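PDB 4ZQX: polyhedrin from Uranotaenia sapphirina cypovirus, which forms the crystalline matrix of viral occlusion bodies that embed and protect cypovirus particles, and carries bound ATP. Local coordinates for residues Y23-I31 / S42-G53; I55-D63 / E72-N80. One frame throughout, in Å; residues are numbered along the deposited sequence.

Interaction 1 (Y23-I31 / S42-G53); sequences YDANMELVI and SFHFANPFVIKG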
loop_
_atom_site.group_PDB
_atom_site.type_symbol
_atom_site.label_atom_id
_atom_site.label_comp_id
_atom_site.label_asym_id
_atom_site.label_seq_id
_atom_site.Cartn_x
_atom_site.Cartn_y
_atom_site.Cartn_z
ATOM N N TYR A 23 15.209 -2.042 19.713
ATOM C CA TYR A 23 13.785 -2.172 19.480
ATOM C C TYR A 23 13.282 -0.899 18.807
ATOM O O TYR A 23 13.621 0.197 19.233
ATOM C CB TYR A 23 13.045 -2.423 20.799
ATOM C CG TYR A 23 11.570 -2.699 20.602
ATOM C CD1 TYR A 23 11.124 -3.951 20.209
ATOM C CD2 TYR A 23 10.624 -1.709 20.819
ATOM C CE1 TYR A 23 9.766 -4.208 20.021
ATOM C CE2 TYR A 23 9.264 -1.947 20.620
ATOM C CZ TYR A 23 8.844 -3.199 20.222
ATOM O OH TYR A 23 7.510 -3.455 20.033
ATOM N N ASP A 24 12.488 -1.072 17.746
ATOM C CA ASP A 24 11.953 0.015 16.914
ATOM C C ASP A 24 12.987 0.669 15.979
ATOM O O ASP A 24 12.671 1.651 15.301
ATOM C CB ASP A 24 11.212 1.084 17.745
ATOM C CG ASP A 24 9.694 0.871 17.788
ATOM O OD1 ASP A 24 9.159 -0.095 17.178
ATOM O OD2 ASP A 24 9.041 1.700 18.452
ATOM N N ALA A 25 14.196 0.109 15.905
ATOM C CA ALA A 25 15.182 0.568 14.922
ATOM C C ALA A 25 14.935 -0.156 13.616
ATOM O O ALA A 25 14.691 -1.364 13.604
ATOM C CB ALA A 25 16.588 0.316 15.409
ATOM N N ASN A 26 14.971 0.577 12.505
ATOM C CA ASN A 26 14.672 -0.032 11.222
ATOM C C ASN A 26 15.768 -0.932 10.661
ATOM O O ASN A 26 16.947 -0.611 10.732
ATOM C CB ASN A 26 14.386 1.054 10.184
ATOM C CG ASN A 26 13.014 1.642 10.316
ATOM O OD1 ASN A 26 12.063 0.961 10.686
ATOM N ND2 ASN A 26 12.896 2.922 10.006
ATOM N N MET A 27 15.351 -2.033 10.047
ATOM C CA MET A 27 16.167 -2.703 9.032
ATOM C C MET A 27 15.974 -1.920 7.742
ATOM O O MET A 27 14.915 -1.295 7.551
ATOM C CB MET A 27 15.727 -4.149 8.821
ATOM C CG MET A 27 15.856 -5.029 10.064
ATOM S SD MET A 27 15.056 -6.640 9.822
ATOM C CE MET A 27 13.344 -6.158 9.933
ATOM N N GLU A 28 16.987 -1.940 6.874
ATOM C CA GLU A 28 16.963 -1.148 5.644
ATOM C C GLU A 28 17.107 -2.033 4.412
ATOM O O GLU A 28 17.939 -2.948 4.387
ATOM C CB GLU A 28 18.104 -0.125 5.644
ATOM C CG GLU A 28 18.208 0.719 6.896
ATOM C CD GLU A 28 17.105 1.753 7.055
ATOM O OE1 GLU A 28 16.449 2.080 6.051
ATOM O OE2 GLU A 28 16.925 2.263 8.187
ATOM N N LEU A 29 16.303 -1.750 3.387
ATOM C CA LEU A 29 16.382 -2.450 2.102
ATOM C C LEU A 29 16.456 -1.419 0.969
ATOM O O LEU A 29 15.596 -0.550 0.852
ATOM C CB LEU A 29 15.148 -3.339 1.900
ATOM C CG LEU A 29 14.928 -3.962 0.514
ATOM C CD1 LEU A 29 16.012 -4.962 0.165
ATOM C CD2 LEU A 29 13.551 -4.616 0.437
ATOM N N VAL A 30 17.502 -1.500 0.161
ATOM C CA VAL A 30 17.564 -0.750 -1.084
ATOM C C VAL A 30 17.692 -1.710 -2.239
ATOM O O VAL A 30 18.611 -2.514 -2.299
ATOM C CB VAL A 30 18.741 0.228 -1.124
ATOM C CG1 VAL A 30 18.806 0.935 -2.490
ATOM C CG2 VAL A 30 18.606 1.253 -0.017
ATOM N N ILE A 31 16.743 -1.621 -3.154
ATOM C CA ILE A 31 16.797 -2.390 -4.382
ATOM C C ILE A 31 17.203 -1.469 -5.502
ATOM O O ILE A 31 16.632 -0.395 -5.648
ATOM C CB ILE A 31 15.427 -2.999 -4.686
ATOM C CG1 ILE A 31 15.021 -3.899 -3.517
ATOM C CG2 ILE A 31 15.462 -3.774 -6.011
ATOM C CD1 ILE A 31 13.641 -4.436 -3.596
ATOM N N SER A 42 16.279 3.227 -7.988
ATOM C CA SER A 42 16.411 2.651 -6.642
ATOM C C SER A 42 15.101 2.754 -5.884
ATOM O O SER A 42 14.360 3.713 -6.048
ATOM C CB SER A 42 17.525 3.309 -5.835
ATOM O OG SER A 42 17.238 4.668 -5.585
ATOM N N PHE A 43 14.839 1.745 -5.058
ATOM C CA PHE A 43 13.626 1.642 -4.261
ATOM C C PHE A 43 14.066 1.385 -2.836
ATOM O O PHE A 43 14.815 0.433 -2.587
ATOM C CB PHE A 43 12.765 0.454 -4.716
ATOM C CG PHE A 43 12.410 0.465 -6.195
ATOM C CD1 PHE A 43 13.293 -0.043 -7.136
ATOM C CD2 PHE A 43 11.185 0.960 -6.637
ATOM C CE1 PHE A 43 12.969 -0.049 -8.503
ATOM C CE2 PHE A 43 10.853 0.956 -8.002
ATOM C CZ PHE A 43 11.754 0.453 -8.929
ATOM N N HIS A 44 13.625 2.230 -1.910
ATOM C CA HIS A 44 13.971 2.072 -0.495
ATOM C C HIS A 44 12.775 1.696 0.372
ATOM O O HIS A 44 11.727 2.348 0.297
ATOM C CB HIS A 44 14.588 3.354 0.071
ATOM C CG HIS A 44 14.798 3.282 1.548
ATOM N ND1 HIS A 44 13.951 3.886 2.454
ATOM C CD2 HIS A 44 15.724 2.620 2.281
ATOM C CE1 HIS A 44 14.364 3.622 3.682
ATOM N NE2 HIS A 44 15.431 2.848 3.605
ATOM N N PHE A 45 12.957 0.678 1.217
ATOM C CA PHE A 45 11.936 0.230 2.167
ATOM C C PHE A 45 12.596 0.071 3.517
ATOM O O PHE A 45 13.773 -0.265 3.593
ATOM C CB PHE A 45 11.363 -1.146 1.797
ATOM C CG PHE A 45 10.735 -1.210 0.438
ATOM C CD1 PHE A 45 11.510 -1.471 -0.680
ATOM C CD2 PHE A 45 9.365 -1.042 0.278
ATOM C CE1 PHE A 45 10.932 -1.541 -1.944
ATOM C CE2 PHE A 45 8.783 -1.104 -0.984
ATOM C CZ PHE A 45 9.566 -1.364 -2.092
ATOM N N ALA A 46 11.835 0.261 4.582
ATOM C CA ALA A 46 12.355 0.053 5.933
ATOM C C ALA A 46 11.253 -0.328 6.906
ATOM O O ALA A 46 10.116 0.120 6.781
ATOM C CB ALA A 46 13.049 1.314 6.420
ATOM N N ASN A 47 11.626 -1.120 7.908
ATOM C CA ASN A 47 10.745 -1.446 9.051
ATOM C C ASN A 47 11.557 -2.103 10.145
ATOM O O ASN A 47 12.575 -2.699 9.849
ATOM C CB ASN A 47 9.641 -2.419 8.623
ATOM C CG ASN A 47 8.523 -2.516 9.642
ATOM O OD1 ASN A 47 8.431 -3.478 10.415
ATOM N ND2 ASN A 47 7.657 -1.514 9.646
ATOM N N PRO A 48 11.106 -2.020 11.410
ATOM C CA PRO A 48 11.894 -2.697 12.445
ATOM C C PRO A 48 11.611 -4.184 12.558
ATOM O O PRO A 48 12.438 -4.881 13.125
ATOM C CB PRO A 48 11.449 -1.988 13.746
ATOM C CG PRO A 48 10.829 -0.696 13.293
ATOM C CD PRO A 48 10.148 -1.068 11.999
ATOM N N PHE A 49 10.465 -4.657 12.075
ATOM C CA PHE A 49 10.014 -6.023 12.372
ATOM C C PHE A 49 9.951 -6.934 11.143
ATOM O O PHE A 49 10.456 -8.057 11.161
ATOM C CB PHE A 49 8.653 -5.939 13.066
ATOM C CG PHE A 49 8.662 -5.029 14.257
ATOM C CD1 PHE A 49 9.381 -5.375 15.384
ATOM C CD2 PHE A 49 7.989 -3.813 14.240
ATOM C CE1 PHE A 49 9.417 -4.540 16.487
ATOM C CE2 PHE A 49 8.015 -2.979 15.344
ATOM C CZ PHE A 49 8.732 -3.344 16.463
ATOM N N VAL A 50 9.329 -6.454 10.080
ATOM C CA VAL A 50 9.330 -7.153 8.796
ATOM C C VAL A 50 9.330 -6.138 7.676
ATOM O O VAL A 50 8.383 -5.358 7.556
ATOM C CB VAL A 50 8.072 -8.052 8.595
ATOM C CG1 VAL A 50 8.294 -8.936 7.396
ATOM C CG2 VAL A 50 7.769 -8.874 9.814
ATOM N N ILE A 51 10.388 -6.116 6.862
ATOM C CA ILE A 51 10.361 -5.291 5.648
ATOM C C ILE A 51 9.592 -6.076 4.601
ATOM O O ILE A 51 9.862 -7.261 4.400
ATOM C CB ILE A 51 11.749 -4.976 5.055
ATOM C CG1 ILE A 51 12.684 -4.375 6.104
ATOM C CG2 ILE A 51 11.589 -4.034 3.836
ATOM C CD1 ILE A 51 14.089 -4.106 5.576
ATOM N N LYS A 52 8.639 -5.421 3.943
ATOM C CA LYS A 52 7.911 -6.019 2.829
ATOM C C LYS A 52 8.152 -5.174 1.580
ATOM O O LYS A 52 7.535 -4.134 1.397
ATOM C CB LYS A 52 6.426 -6.110 3.168
ATOM C CG LYS A 52 6.186 -7.042 4.336
ATOM C CD LYS A 52 4.758 -7.113 4.765
ATOM C CE LYS A 52 4.650 -8.047 5.977
ATOM N NZ LYS A 52 3.274 -8.352 6.409
ATOM N N GLY A 53 9.108 -5.606 0.760
ATOM C CA GLY A 53 9.495 -4.892 -0.441
ATOM C C GLY A 53 8.775 -5.499 -1.626
ATOM O O GLY A 53 9.157 -6.558 -2.112
#
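Leu-29 and Phe-45 face each other as a hydrogen-bonded pair at the middle of an antiparallel beta hairpin, whose strands 27-31 and 42-47 run 4.7 Å apart before the chain turns at Pro-48 and Phe-49 and returns as strand 50-53 on a second layer. The tight part lies between these layers. There Leu-29 CD2 reaches Phe-45 CD1 at 3.9 Å, the two side chains lying side by side, and Ile-51 CD1 pushes up against Met-27 CB at 3.6 Å. One face of the Phe-45 ring rests on Gly-53 CA. Met-27 curls back at chi3 (-74°), which carries its CE to the carbonyls of Asn-47 and Pro-48, while Val-178 and Val-176 of strand 173-179 extend the apolar filling. Looser packing marks the loop end, where partly exposed Tyr-23 brings CE1 to the edge of the buried Phe-49 ring, 3.6 Å from its CE1, the ring planes oblique at 57°. The turn is fixed by Asn-47: its OD1 accepts from Phe-49 N, an Asx turn, and from Val-50 N on the opposite face of its amide, an Asx motif. The hairpin's other face, with Glu-28, Val-30, His-44 and Ala-46, is mixed, and Tyr-133 of the second subunit packs on part of it. On it His-44 NE2 donates nearly straight to Glu-28 OE1 over 2.8 Å. The carboxylate lies only 13° from the imidazole plane.

Interaction 2 (I55-D63 / E72-N80); sequences IKSSELMWD and EYELQRSIN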
loop_
_atom_site.group_PDB
_atom_site.type_symbol
_atom_site.label_atom_id
_atom_site.label_comp_id
_atom_site.label_asym_id
_atom_site.label_seq_id
_atom_site.Cartn_x
_atom_site.Cartn_y
_atom_site.Cartn_z
ATOM N N ILE A 55 7.206 -4.924 -5.398
ATOM C CA ILE A 55 7.322 -4.097 -6.590
ATOM C C ILE A 55 6.615 -4.761 -7.770
ATOM O O ILE A 55 6.901 -5.909 -8.114
ATOM C CB ILE A 55 8.806 -3.844 -6.959
ATOM C CG1 ILE A 55 9.560 -3.240 -5.766
ATOM C CG2 ILE A 55 8.898 -2.909 -8.168
ATOM C CD1 ILE A 55 11.050 -3.015 -5.993
ATOM N N LYS A 56 5.695 -4.021 -8.385
ATOM C CA LYS A 56 4.986 -4.478 -9.569
ATOM C C LYS A 56 5.911 -4.470 -10.779
ATOM O O LYS A 56 6.878 -3.702 -10.849
ATOM C CB LYS A 56 3.803 -3.547 -9.846
ATOM C CG LYS A 56 2.771 -3.537 -8.723
ATOM C CD LYS A 56 1.780 -2.384 -8.815
ATOM C CE LYS A 56 0.879 -2.479 -10.020
ATOM N NZ LYS A 56 -0.175 -1.421 -10.004
ATOM N N SER A 57 5.606 -5.297 -11.761
ATOM C CA SER A 57 6.420 -5.314 -12.968
ATOM C C SER A 57 6.421 -3.949 -13.681
ATOM O O SER A 57 7.422 -3.555 -14.273
ATOM C CB SER A 57 5.926 -6.409 -13.904
ATOM O OG SER A 57 4.582 -6.172 -14.267
ATOM N N SER A 58 5.308 -3.224 -13.623
ATOM C CA SER A 58 5.227 -1.894 -14.256
ATOM C C SER A 58 6.147 -0.856 -13.583
ATOM O O SER A 58 6.623 0.080 -14.226
ATOM C CB SER A 58 3.773 -1.375 -14.283
ATOM O OG SER A 58 3.253 -1.187 -12.978
ATOM N N GLU A 59 6.407 -1.039 -12.297
ATOM C CA GLU A 59 7.257 -0.130 -11.546
ATOM C C GLU A 59 8.732 -0.394 -11.821
ATOM O O GLU A 59 9.573 0.476 -11.615
ATOM C CB GLU A 59 6.970 -0.263 -10.034
ATOM C CG GLU A 59 5.620 0.304 -9.616
ATOM C CD GLU A 59 5.205 -0.075 -8.190
ATOM O OE1 GLU A 59 5.512 -1.192 -7.728
ATOM O OE2 GLU A 59 4.547 0.756 -7.538
ATOM N N LEU A 60 9.043 -1.604 -12.282
ATOM C CA LEU A 60 10.430 -2.012 -12.496
ATOM C C LEU A 60 10.935 -1.674 -13.882
ATOM O O LEU A 60 12.122 -1.822 -14.156
ATOM C CB LEU A 60 10.587 -3.523 -12.288
ATOM C CG LEU A 60 11.130 -4.054 -10.967
ATOM C CD1 LEU A 60 11.325 -5.561 -11.085
ATOM C CD2 LEU A 60 12.422 -3.366 -10.553
ATOM N N MET A 61 10.051 -1.236 -14.772
ATOM C CA MET A 61 10.488 -0.809 -16.096
ATOM C C MET A 61 11.172 0.550 -15.984
ATOM O O MET A 61 10.813 1.353 -15.128
ATOM C CB MET A 61 9.285 -0.686 -17.033
ATOM C CG MET A 61 8.460 -1.942 -17.165
ATOM S SD MET A 61 9.286 -3.185 -18.152
ATOM C CE MET A 61 8.814 -2.605 -19.769
ATOM N N TRP A 62 12.158 0.814 -16.833
ATOM C CA TRP A 62 12.652 2.172 -16.961
ATOM C C TRP A 62 11.559 2.959 -17.656
ATOM O O TRP A 62 11.187 2.656 -18.793
ATOM C CB TRP A 62 13.959 2.236 -17.750
ATOM C CG TRP A 62 14.434 3.625 -17.905
ATOM C CD1 TRP A 62 14.402 4.381 -19.032
ATOM C CD2 TRP A 62 14.990 4.453 -16.877
ATOM N NE1 TRP A 62 14.913 5.635 -18.776
ATOM C CE2 TRP A 62 15.289 5.699 -17.461
ATOM C CE3 TRP A 62 15.279 4.253 -15.520
ATOM C CZ2 TRP A 62 15.849 6.751 -16.732
ATOM C CZ3 TRP A 62 15.847 5.292 -14.803
ATOM C CH2 TRP A 62 16.127 6.522 -15.409
ATOM N N ASP A 63 11.041 3.966 -16.965
ATOM C CA ASP A 63 9.771 4.593 -17.350
ATOM C C ASP A 63 9.861 6.052 -17.802
ATOM O O ASP A 63 8.863 6.783 -17.794
ATOM C CB ASP A 63 8.762 4.420 -16.208
ATOM C CG ASP A 63 9.290 4.879 -14.865
ATOM O OD1 ASP A 63 10.508 5.053 -14.694
ATOM O OD2 ASP A 63 8.458 5.054 -13.964
ATOM N N GLU A 72 1.307 3.945 -16.143
ATOM C CA GLU A 72 1.155 2.513 -15.893
ATOM C C GLU A 72 0.450 1.835 -17.063
ATOM O O GLU A 72 0.770 0.714 -17.406
ATOM C CB GLU A 72 0.403 2.241 -14.588
ATOM C CG GLU A 72 0.293 0.753 -14.274
ATOM C CD GLU A 72 -0.358 0.445 -12.945
ATOM O OE1 GLU A 72 -0.998 1.339 -12.344
ATOM O OE2 GLU A 72 -0.235 -0.717 -12.508
ATOM N N TYR A 73 -0.504 2.523 -17.667
ATOM C CA TYR A 73 -1.238 1.991 -18.816
ATOM C C TYR A 73 -0.295 1.611 -19.963
ATOM O O TYR A 73 -0.353 0.498 -20.505
ATOM C CB TYR A 73 -2.252 3.043 -19.296
ATOM C CG TYR A 73 -2.973 2.718 -20.577
ATOM C CD1 TYR A 73 -3.961 1.752 -20.613
ATOM C CD2 TYR A 73 -2.689 3.406 -21.740
ATOM C CE1 TYR A 73 -4.639 1.471 -21.772
ATOM C CE2 TYR A 73 -3.352 3.134 -22.902
ATOM C CZ TYR A 73 -4.326 2.161 -22.913
ATOM O OH TYR A 73 -4.997 1.877 -24.074
ATOM N N GLU A 74 0.577 2.538 -20.333
ATOM C CA GLU A 74 1.527 2.296 -21.417
ATOM C C GLU A 74 2.517 1.195 -21.075
ATOM O O GLU A 74 2.848 0.356 -21.924
ATOM C CB GLU A 74 2.352 3.546 -21.688
ATOM C CG GLU A 74 1.629 4.744 -22.153
ATOM C CD GLU A 74 2.595 5.910 -22.185
ATOM O OE1 GLU A 74 3.374 5.978 -23.152
ATOM O OE2 GLU A 74 2.629 6.709 -21.220
ATOM N N LEU A 75 3.031 1.225 -19.847
ATOM C CA LEU A 75 4.002 0.213 -19.429
ATOM C C LEU A 75 3.368 -1.184 -19.376
ATOM O O LEU A 75 3.958 -2.165 -19.837
ATOM C CB LEU A 75 4.593 0.582 -18.069
ATOM C CG LEU A 75 5.415 1.877 -18.108
ATOM C CD1 LEU A 75 5.681 2.416 -16.709
ATOM C CD2 LEU A 75 6.735 1.656 -18.846
ATOM N N GLN A 76 2.172 -1.280 -18.809
ATOM C CA GLN A 76 1.523 -2.577 -18.699
ATOM C C GLN A 76 1.220 -3.120 -20.087
ATOM O O GLN A 76 1.292 -4.331 -20.311
ATOM C CB GLN A 76 0.245 -2.501 -17.876
ATOM C CG GLN A 76 -0.386 -3.873 -17.586
ATOM C CD GLN A 76 0.525 -4.778 -16.777
ATOM O OE1 GLN A 76 1.130 -4.354 -15.791
ATOM N NE2 GLN A 76 0.630 -6.032 -17.192
ATOM N N ARG A 77 0.912 -2.233 -21.030
ATOM C CA ARG A 77 0.640 -2.677 -22.401
ATOM C C ARG A 77 1.841 -3.437 -22.966
ATOM O O ARG A 77 1.677 -4.485 -23.584
ATOM C CB ARG A 77 0.285 -1.484 -23.298
ATOM C CG ARG A 77 -0.121 -1.870 -24.726
ATOM C CD ARG A 77 -0.681 -0.669 -25.464
ATOM N NE ARG A 77 0.252 0.461 -25.428
ATOM C CZ ARG A 77 -0.089 1.738 -25.590
ATOM N NH1 ARG A 77 -1.358 2.075 -25.805
ATOM N NH2 ARG A 77 0.842 2.687 -25.531
ATOM N N SER A 78 3.048 -2.931 -22.716
ATOM C CA SER A 78 4.264 -3.571 -23.219
ATOM C C SER A 78 4.545 -4.890 -22.511
ATOM O O SER A 78 4.920 -5.880 -23.139
ATOM C CB SER A 78 5.474 -2.632 -23.089
ATOM O OG SER A 78 5.326 -1.499 -23.934
ATOM N N ILE A 79 4.349 -4.894 -21.202
ATOM C CA ILE A 79 4.532 -6.092 -20.383
ATOM C C ILE A 79 3.592 -7.240 -20.813
ATOM O O ILE A 79 3.983 -8.413 -20.812
ATOM C CB ILE A 79 4.308 -5.732 -18.891
ATOM C CG1 ILE A 79 5.477 -4.879 -18.401
ATOM C CG2 ILE A 79 4.154 -6.987 -18.013
ATOM C CD1 ILE A 79 5.211 -4.137 -17.095
ATOM N N ASN A 80 2.366 -6.893 -21.188
ATOM C CA ASN A 80 1.359 -7.888 -21.548
ATOM C C ASN A 80 1.817 -8.936 -22.584
ATOM O O ASN A 80 1.501 -10.120 -22.466
ATOM C CB ASN A 80 0.093 -7.193 -22.076
ATOM C CG ASN A 80 -0.794 -6.617 -20.970
ATOM O OD1 ASN A 80 -0.637 -6.925 -19.781
ATOM N ND2 ASN A 80 -1.749 -5.783 -21.370
HETATM O O HOH W 1 2.298 -4.442 -13.317
#
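Ser-58 presses its small side chain against the helix 72-80 as a knob among Glu-72, Leu-75, Gln-76 and Ile-79, with its CA 5.7 Å from that of Leu-75. Two branched residues close the inner side of this hole. Leu-75 sends CD1 to Ser-58 O and to Asp-63 CB (3.7 Å), and its other methyl, CD2, to Met-61 CB. Ile-79, with CG1 beside its backbone N (chi1 -71°), extends CD1 to Ser-57 OG at 3.5 Å and onto Met-61 CG; the Ile-79 and Met-61 side chains run past each other in opposite directions.

Beside Ser-58 the contact turns ionic. Lys-56 NZ forms a salt bridge of 2.6 Å with Glu-72 OE2, approaching on the syn side and 24° out of the carboxylate plane. The extended chain of Glu-72 and the bend of Lys-56 at chi3 (66°) bring the charged groups together, and the two side chains cross at about a right angle. A water adds a polar link, accepting from Ser-58 N and donating to Gln-76 OE1 at 2.7 Å.

A second shell positions these groups. Gln-76 NE2 donates to Asn-80 OD1 at 3.0 Å, which holds the amide, and Lys-56 N donates to Glu-59 OE1. Pro-122 O takes a hydrogen bond from Ser-57 OG, Asp-63 is held by Lys-41 and Trp-210, and Glu-206 of the third subunit pairs with Lys-56 NZ as well. The whole is a knob-into-hole packing of the short helical turn at 57-60 on a longer helix of the polyhedrin fold.

Interactions 1 and 2 follow one another along the chain, strand 50-55 leading from the hairpin layer into the helical turn 57-60, and their centres lie 24 Å apart. They nevertheless touch directly: Ile-55 CD1 packs 3.8 Å from Ile-31 CD1, and Phe-43 CE1 lies 3.9 Å from Leu-60 CD2, so one apolar layer continues from the sheet to the turn. Their relation to the nucleotide differs. The side chain of Glu-28 in interaction 1 is about 13 Å from the bound ATP and about 10 Å from that of Ser-154 in its pocket, whereas interaction 2 lies far from the ATP pocket. Lys-52 of interaction 1 and Lys-56 of interaction 2 both have partners on the third subunit.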